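Putative acyl-CoA thioester hydrolase YbhC (Escherichia coli K-12, PDB 3GRH) is a putative thioesterase of the outer membrane that belongs to the pectinesterase family but neither binds pectin nor shows pectinesterase activity. Local coordinates at residues A[138-143]-A[207-212]; A[241-246]-A[274-279]. One frame throughout, in Å; residues are numbered along the deposited sequence.

Interaction 1. Residues A[138-143]-A[207-212]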
loop_
_atom_site.group_PDB
_atom_site.type_symbol
_atom_site.label_atom_id
_atom_site.label_comp_id
_atom_site.label_asym_id
_atom_site.label_seq_id
_atom_site.Cartn_x
_atom_site.Cartn_y
_atom_site.Cartn_z
ATOM N N LYS A 138 16.752 3.665 13.691
ATOM C CA LYS A 138 16.006 2.750 12.854
ATOM C C LYS A 138 14.559 3.213 12.698
ATOM O O LYS A 138 14.044 3.923 13.561
ATOM C CB LYS A 138 15.947 1.367 13.520
ATOM C CG LYS A 138 17.316 0.676 13.544
ATOM C CD LYS A 138 17.299 -0.666 14.223
ATOM C CE LYS A 138 18.692 -1.183 14.551
ATOM N NZ LYS A 138 19.280 -0.590 15.811
ATOM N N PRO A 139 13.868 2.702 11.687
ATOM C CA PRO A 139 12.439 3.100 11.591
ATOM C C PRO A 139 11.569 2.716 12.742
ATOM O O PRO A 139 10.625 3.452 13.093
ATOM C CB PRO A 139 11.969 2.430 10.277
ATOM C CG PRO A 139 13.155 2.199 9.539
ATOM C CD PRO A 139 14.283 1.967 10.493
ATOM N N ILE A 140 11.954 1.662 13.467
ATOM C CA ILE A 140 11.165 1.234 14.626
ATOM C C ILE A 140 11.210 2.193 15.814
ATOM O O ILE A 140 10.494 2.061 16.813
ATOM C CB ILE A 140 11.564 -0.222 15.009
ATOM C CG1 ILE A 140 10.484 -0.827 15.933
ATOM C CG2 ILE A 140 12.962 -0.271 15.592
ATOM C CD1 ILE A 140 9.099 -1.136 15.223
ATOM N N ASP A 141 12.154 3.121 15.775
ATOM C CA ASP A 141 12.349 4.074 16.847
ATOM C C ASP A 141 11.274 5.137 16.939
ATOM O O ASP A 141 11.148 5.693 18.011
ATOM C CB ASP A 141 13.750 4.635 16.711
ATOM C CG ASP A 141 14.817 3.540 17.086
ATOM O OD1 ASP A 141 14.548 2.699 18.021
ATOM O OD2 ASP A 141 15.951 3.484 16.504
ATOM N N VAL A 142 10.515 5.402 15.844
ATOM C CA VAL A 142 9.417 6.343 15.863
ATOM C C VAL A 142 8.191 5.479 15.534
ATOM O O VAL A 142 8.099 4.982 14.419
ATOM C CB VAL A 142 9.616 7.468 14.840
ATOM C CG1 VAL A 142 8.286 8.220 14.627
ATOM C CG2 VAL A 142 10.754 8.357 15.263
ATOM N N LYS A 143 7.243 5.364 16.447
ATOM C CA LYS A 143 6.075 4.480 16.306
ATOM C C LYS A 143 4.818 5.315 16.338
ATOM O O LYS A 143 4.577 5.996 17.287
ATOM C CB LYS A 143 5.996 3.509 17.446
ATOM C CG LYS A 143 7.180 2.553 17.519
ATOM C CD LYS A 143 7.078 1.572 18.648
ATOM C CE LYS A 143 8.126 0.493 18.710
ATOM N NZ LYS A 143 9.469 1.003 19.262
ATOM N N ASN A 207 11.659 6.683 7.447
ATOM C CA ASN A 207 12.311 6.369 8.694
ATOM C C ASN A 207 11.396 6.416 9.894
ATOM O O ASN A 207 11.687 6.961 10.946
ATOM C CB ASN A 207 13.578 7.194 8.944
ATOM C CG ASN A 207 14.439 6.593 10.029
ATOM O OD1 ASN A 207 14.608 5.334 10.088
ATOM N ND2 ASN A 207 15.110 7.445 10.786
ATOM N N LEU A 208 10.243 5.757 9.777
ATOM C CA LEU A 208 9.279 5.665 10.853
ATOM C C LEU A 208 8.430 4.420 10.702
ATOM O O LEU A 208 8.553 3.717 9.724
ATOM C CB LEU A 208 8.384 6.868 10.979
ATOM C CG LEU A 208 7.792 7.449 9.748
ATOM C CD1 LEU A 208 6.599 6.637 9.305
ATOM C CD2 LEU A 208 7.430 8.856 9.957
ATOM N N THR A 209 7.628 4.149 11.723
ATOM C CA THR A 209 6.781 2.955 11.798
ATOM C C THR A 209 5.378 3.420 11.963
ATOM O O THR A 209 5.094 4.253 12.787
ATOM C CB THR A 209 7.154 2.026 12.975
ATOM O OG1 THR A 209 8.502 1.585 12.704
ATOM C CG2 THR A 209 6.239 0.803 13.045
ATOM N N ILE A 210 4.493 2.819 11.178
ATOM C CA ILE A 210 3.032 3.100 11.296
ATOM C C ILE A 210 2.332 1.760 11.515
ATOM O O ILE A 210 2.575 0.828 10.793
ATOM C CB ILE A 210 2.456 3.750 10.094
ATOM C CG1 ILE A 210 3.056 5.151 9.871
ATOM C CG2 ILE A 210 0.938 3.837 10.274
ATOM C CD1 ILE A 210 2.921 5.702 8.442
ATOM N N GLU A 211 1.549 1.654 12.596
ATOM C CA GLU A 211 0.989 0.349 13.015
ATOM C C GLU A 211 -0.481 0.585 13.381
ATOM O O GLU A 211 -0.804 1.492 14.124
ATOM C CB GLU A 211 1.779 -0.221 14.194
ATOM C CG GLU A 211 1.316 -1.562 14.673
ATOM C CD GLU A 211 2.261 -2.276 15.604
ATOM O OE1 GLU A 211 3.459 -2.393 15.231
ATOM O OE2 GLU A 211 1.792 -2.773 16.653
ATOM N N ASN A 212 -1.342 -0.273 12.870
ATOM C CA ASN A 212 -2.675 -0.461 13.464
ATOM C C ASN A 212 -2.542 -1.567 14.498
ATOM O O ASN A 212 -2.264 -2.697 14.148
ATOM C CB ASN A 212 -3.758 -0.701 12.430
ATOM C CG ASN A 212 -5.115 -0.581 12.992
ATOM O OD1 ASN A 212 -5.344 -1.117 14.078
ATOM N ND2 ASN A 212 -6.073 0.005 12.247
HETATM O O HOH W 1 13.159 6.636 13.387
#
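T209 meets P139, I140 and V142 through both branches of its side chain and through its backbone. Its CB lies 3.4 Å from V142 O, and from there the side chain divides. OG1, placed anti to the carbonyl carbon (chi1 -63°), donates to P139 O at 2.9 Å; the C=O...OG1 angle of 98° puts the hydroxyl above the carbonyl plane rather than on a lone pair. CG2, the other branch, ends 4.1 Å from I140 CD1, the two side chains lying side by side and pointing the same way. OG1 also takes a hydrogen bond from N241 ND2 of the next strand, so one hydroxyl joins three pieces of chain. A valine in its place would probably leave P139 O without its hydroxyl donor and deprive N241 ND2 of this acceptor.

The backbone supplies the second bond across the pair: T209 N donates to V142 O at 2.9 Å, and K143 pairs with T209 in parallel register. Such pairing between successive coils is that of the right-handed parallel beta-helix of pectinesterases. Here the short 3-10 turn 139-141 leads into strand 142-146, while N207 forms the corner before strand 208-212, its backbone in the left-handed helical region (phi 61°).

At that corner N207 crosses P139 at about a right angle. OD1 sits 3.2 Å from P139 N, which has no hydrogen to offer, so this is close packing; ND2 instead bonds to G134 O and G136 O. A water donates to both K138 O and N207 O, bridging the two backbones. On the buried flank, V142 CG1 packs at 3.9 Å against L208 CB.

Interaction 2. Residues A[241-246]-A[274-279]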
loop_
_atom_site.group_PDB
_atom_site.type_symbol
_atom_site.label_atom_id
_atom_site.label_comp_id
_atom_site.label_asym_id
_atom_site.label_seq_id
_atom_site.Cartn_x
_atom_site.Cartn_y
_atom_site.Cartn_z
ATOM N N ASN A 241 8.305 1.146 8.160
ATOM C CA ASN A 241 7.681 -0.127 8.525
ATOM C C ASN A 241 6.193 0.126 8.617
ATOM O O ASN A 241 5.782 1.054 9.310
ATOM C CB ASN A 241 8.117 -0.614 9.925
ATOM C CG ASN A 241 9.570 -0.947 10.015
ATOM O OD1 ASN A 241 10.200 -1.372 9.082
ATOM N ND2 ASN A 241 10.161 -0.622 11.164
ATOM N N ILE A 242 5.411 -0.669 7.912
ATOM C CA ILE A 242 3.947 -0.605 7.955
ATOM C C ILE A 242 3.417 -1.907 8.479
ATOM O O ILE A 242 3.626 -2.942 7.846
ATOM C CB ILE A 242 3.353 -0.301 6.542
ATOM C CG1 ILE A 242 4.086 0.829 5.838
ATOM C CG2 ILE A 242 1.921 0.053 6.784
ATOM C CD1 ILE A 242 3.670 0.932 4.362
ATOM N N LEU A 243 2.849 -1.859 9.692
ATOM C CA LEU A 243 2.582 -3.052 10.474
ATOM C C LEU A 243 1.110 -3.196 10.725
ATOM O O LEU A 243 0.431 -2.282 11.223
ATOM C CB LEU A 243 3.333 -3.037 11.806
ATOM C CG LEU A 243 4.823 -2.893 11.660
ATOM C CD1 LEU A 243 5.475 -2.838 13.016
ATOM C CD2 LEU A 243 5.482 -3.919 10.814
ATOM N N GLY A 244 0.578 -4.371 10.376
ATOM C CA GLY A 244 -0.799 -4.689 10.628
ATOM C C GLY A 244 -1.064 -6.166 10.502
ATOM O O GLY A 244 -0.149 -6.986 10.678
ATOM N N ARG A 245 -2.337 -6.446 10.241
ATOM C CA ARG A 245 -2.819 -7.827 10.041
ATOM C C ARG A 245 -3.677 -7.775 8.789
ATOM O O ARG A 245 -3.146 -7.893 7.702
ATOM C CB ARG A 245 -3.520 -8.379 11.213
ATOM C CG ARG A 245 -2.672 -8.513 12.433
ATOM C CD ARG A 245 -1.683 -9.559 12.354
ATOM N NE ARG A 245 -0.913 -9.609 13.619
ATOM C CZ ARG A 245 0.314 -9.117 13.783
ATOM N NH1 ARG A 245 0.974 -8.522 12.809
ATOM N NH2 ARG A 245 0.946 -9.276 14.975
ATOM N N GLN A 246 -4.969 -7.454 8.903
ATOM C CA GLN A 246 -5.819 -7.353 7.689
ATOM C C GLN A 246 -5.866 -5.951 7.153
ATOM O O GLN A 246 -6.150 -5.037 7.856
ATOM C CB GLN A 246 -7.233 -7.877 7.985
ATOM C CG GLN A 246 -8.096 -8.031 6.824
ATOM C CD GLN A 246 -9.492 -8.383 7.143
ATOM O OE1 GLN A 246 -9.720 -9.156 8.048
ATOM N NE2 GLN A 246 -10.469 -7.755 6.435
ATOM N N TYR A 274 9.237 -2.222 4.839
ATOM C CA TYR A 274 8.854 -3.505 5.398
ATOM C C TYR A 274 7.395 -3.431 5.649
ATOM O O TYR A 274 6.970 -2.537 6.336
ATOM C CB TYR A 274 9.602 -3.772 6.660
ATOM C CG TYR A 274 9.163 -5.000 7.405
ATOM C CD1 TYR A 274 9.583 -6.230 7.034
ATOM C CD2 TYR A 274 8.306 -4.911 8.449
ATOM C CE1 TYR A 274 9.156 -7.360 7.679
ATOM C CE2 TYR A 274 7.929 -6.046 9.134
ATOM C CZ TYR A 274 8.317 -7.238 8.711
ATOM O OH TYR A 274 7.954 -8.429 9.374
ATOM N N ILE A 275 6.616 -4.389 5.131
ATOM C CA ILE A 275 5.151 -4.377 5.284
ATOM C C ILE A 275 4.714 -5.746 5.775
ATOM O O ILE A 275 5.155 -6.754 5.246
ATOM C CB ILE A 275 4.484 -4.058 3.938
ATOM C CG1 ILE A 275 5.018 -2.757 3.424
ATOM C CG2 ILE A 275 2.938 -4.009 4.149
ATOM C CD1 ILE A 275 4.369 -2.317 2.069
ATOM N N GLU A 276 3.983 -5.760 6.877
ATOM C CA GLU A 276 3.608 -7.027 7.565
ATOM C C GLU A 276 2.090 -7.076 7.669
ATOM O O GLU A 276 1.434 -6.071 7.906
ATOM C CB GLU A 276 4.197 -6.985 8.966
ATOM C CG GLU A 276 3.978 -8.183 9.827
ATOM C CD GLU A 276 4.785 -8.097 11.095
ATOM O OE1 GLU A 276 6.060 -8.154 11.045
ATOM O OE2 GLU A 276 4.143 -8.031 12.189
ATOM N N GLY A 277 1.536 -8.254 7.478
ATOM C CA GLY A 277 0.135 -8.484 7.717
ATOM C C GLY A 277 -0.222 -9.915 7.453
ATOM O O GLY A 277 0.638 -10.785 7.414
ATOM N N ASP A 278 -1.520 -10.150 7.294
ATOM C CA ASP A 278 -1.983 -11.479 6.900
ATOM C C ASP A 278 -2.901 -11.499 5.678
ATOM O O ASP A 278 -2.522 -11.990 4.622
ATOM C CB ASP A 278 -2.564 -12.279 8.100
ATOM C CG ASP A 278 -3.540 -11.507 8.971
ATOM O OD1 ASP A 278 -4.399 -10.727 8.484
ATOM O OD2 ASP A 278 -3.523 -11.798 10.206
ATOM N N VAL A 279 -4.088 -10.952 5.813
ATOM C CA VAL A 279 -5.125 -10.965 4.770
ATOM C C VAL A 279 -5.170 -9.612 4.080
ATOM O O VAL A 279 -5.402 -8.579 4.661
ATOM C CB VAL A 279 -6.464 -11.259 5.413
ATOM C CG1 VAL A 279 -7.637 -11.095 4.423
ATOM C CG2 VAL A 279 -6.432 -12.675 5.986
#
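I242 and I275 sit in register on adjacent parallel strands of the beta-helix, with axes 4.8 Å apart and only 7° from parallel. Backbone bonds come first: I242 N donates to Y274 O at 2.9 Å, E276 N to I242 O, and G244 N to E276 O. Past the strand ends the register slips: D278 N bonds to R245 O at 2.8 Å, not to G244 O.

Apolar contacts divide between the two faces. I242 CD1 touches I275 CG1 and CD1 on the face of I242 and I275; on that of N241, L243, Y274 and E276, L243 CD2 meets the edge of the Y274 ring, 3.7 Å from CE2, and E276 CB.

The charged contact lies there too. R245, its chain bent at chi2 (-71°), brings NH1 to E276 OE2 at 3.3 Å, a long salt bridge using the anti lone pair of that oxygen. Y274 OH donates to OE1, so both carboxylate oxygens are engaged, while R245 NE pairs with D216.

The side chain of V279 lies about 4 Å from that of R340, which probably binds substrate, as in relatives, and V279 directly precedes D280, the predicted nucleophile. G277 CA lies 3.3 Å from R245 O.

Interactions 1 and 2 are consecutive steps along one face of the beta-helix, their centres about 13 Å apart. Strand 208-212 of the first lies beside strand 240-243 of the second, and probable hydrogen bonds I210 N to N241 O and I210 O to L243 N, each 2.9 Å, join them. Both are partly buried, but interaction 2 lies nearer the chain centre, about 10 against 16 Å, and covers more surface, 578 against 355 Å². Interaction 1, at a turn, relies on a hydroxyl, a water and one strand bond, away from annotated sites; interaction 2 pairs regularly through L243 and E276, then slips in register, adds a salt bridge and runs towards the predicted active site.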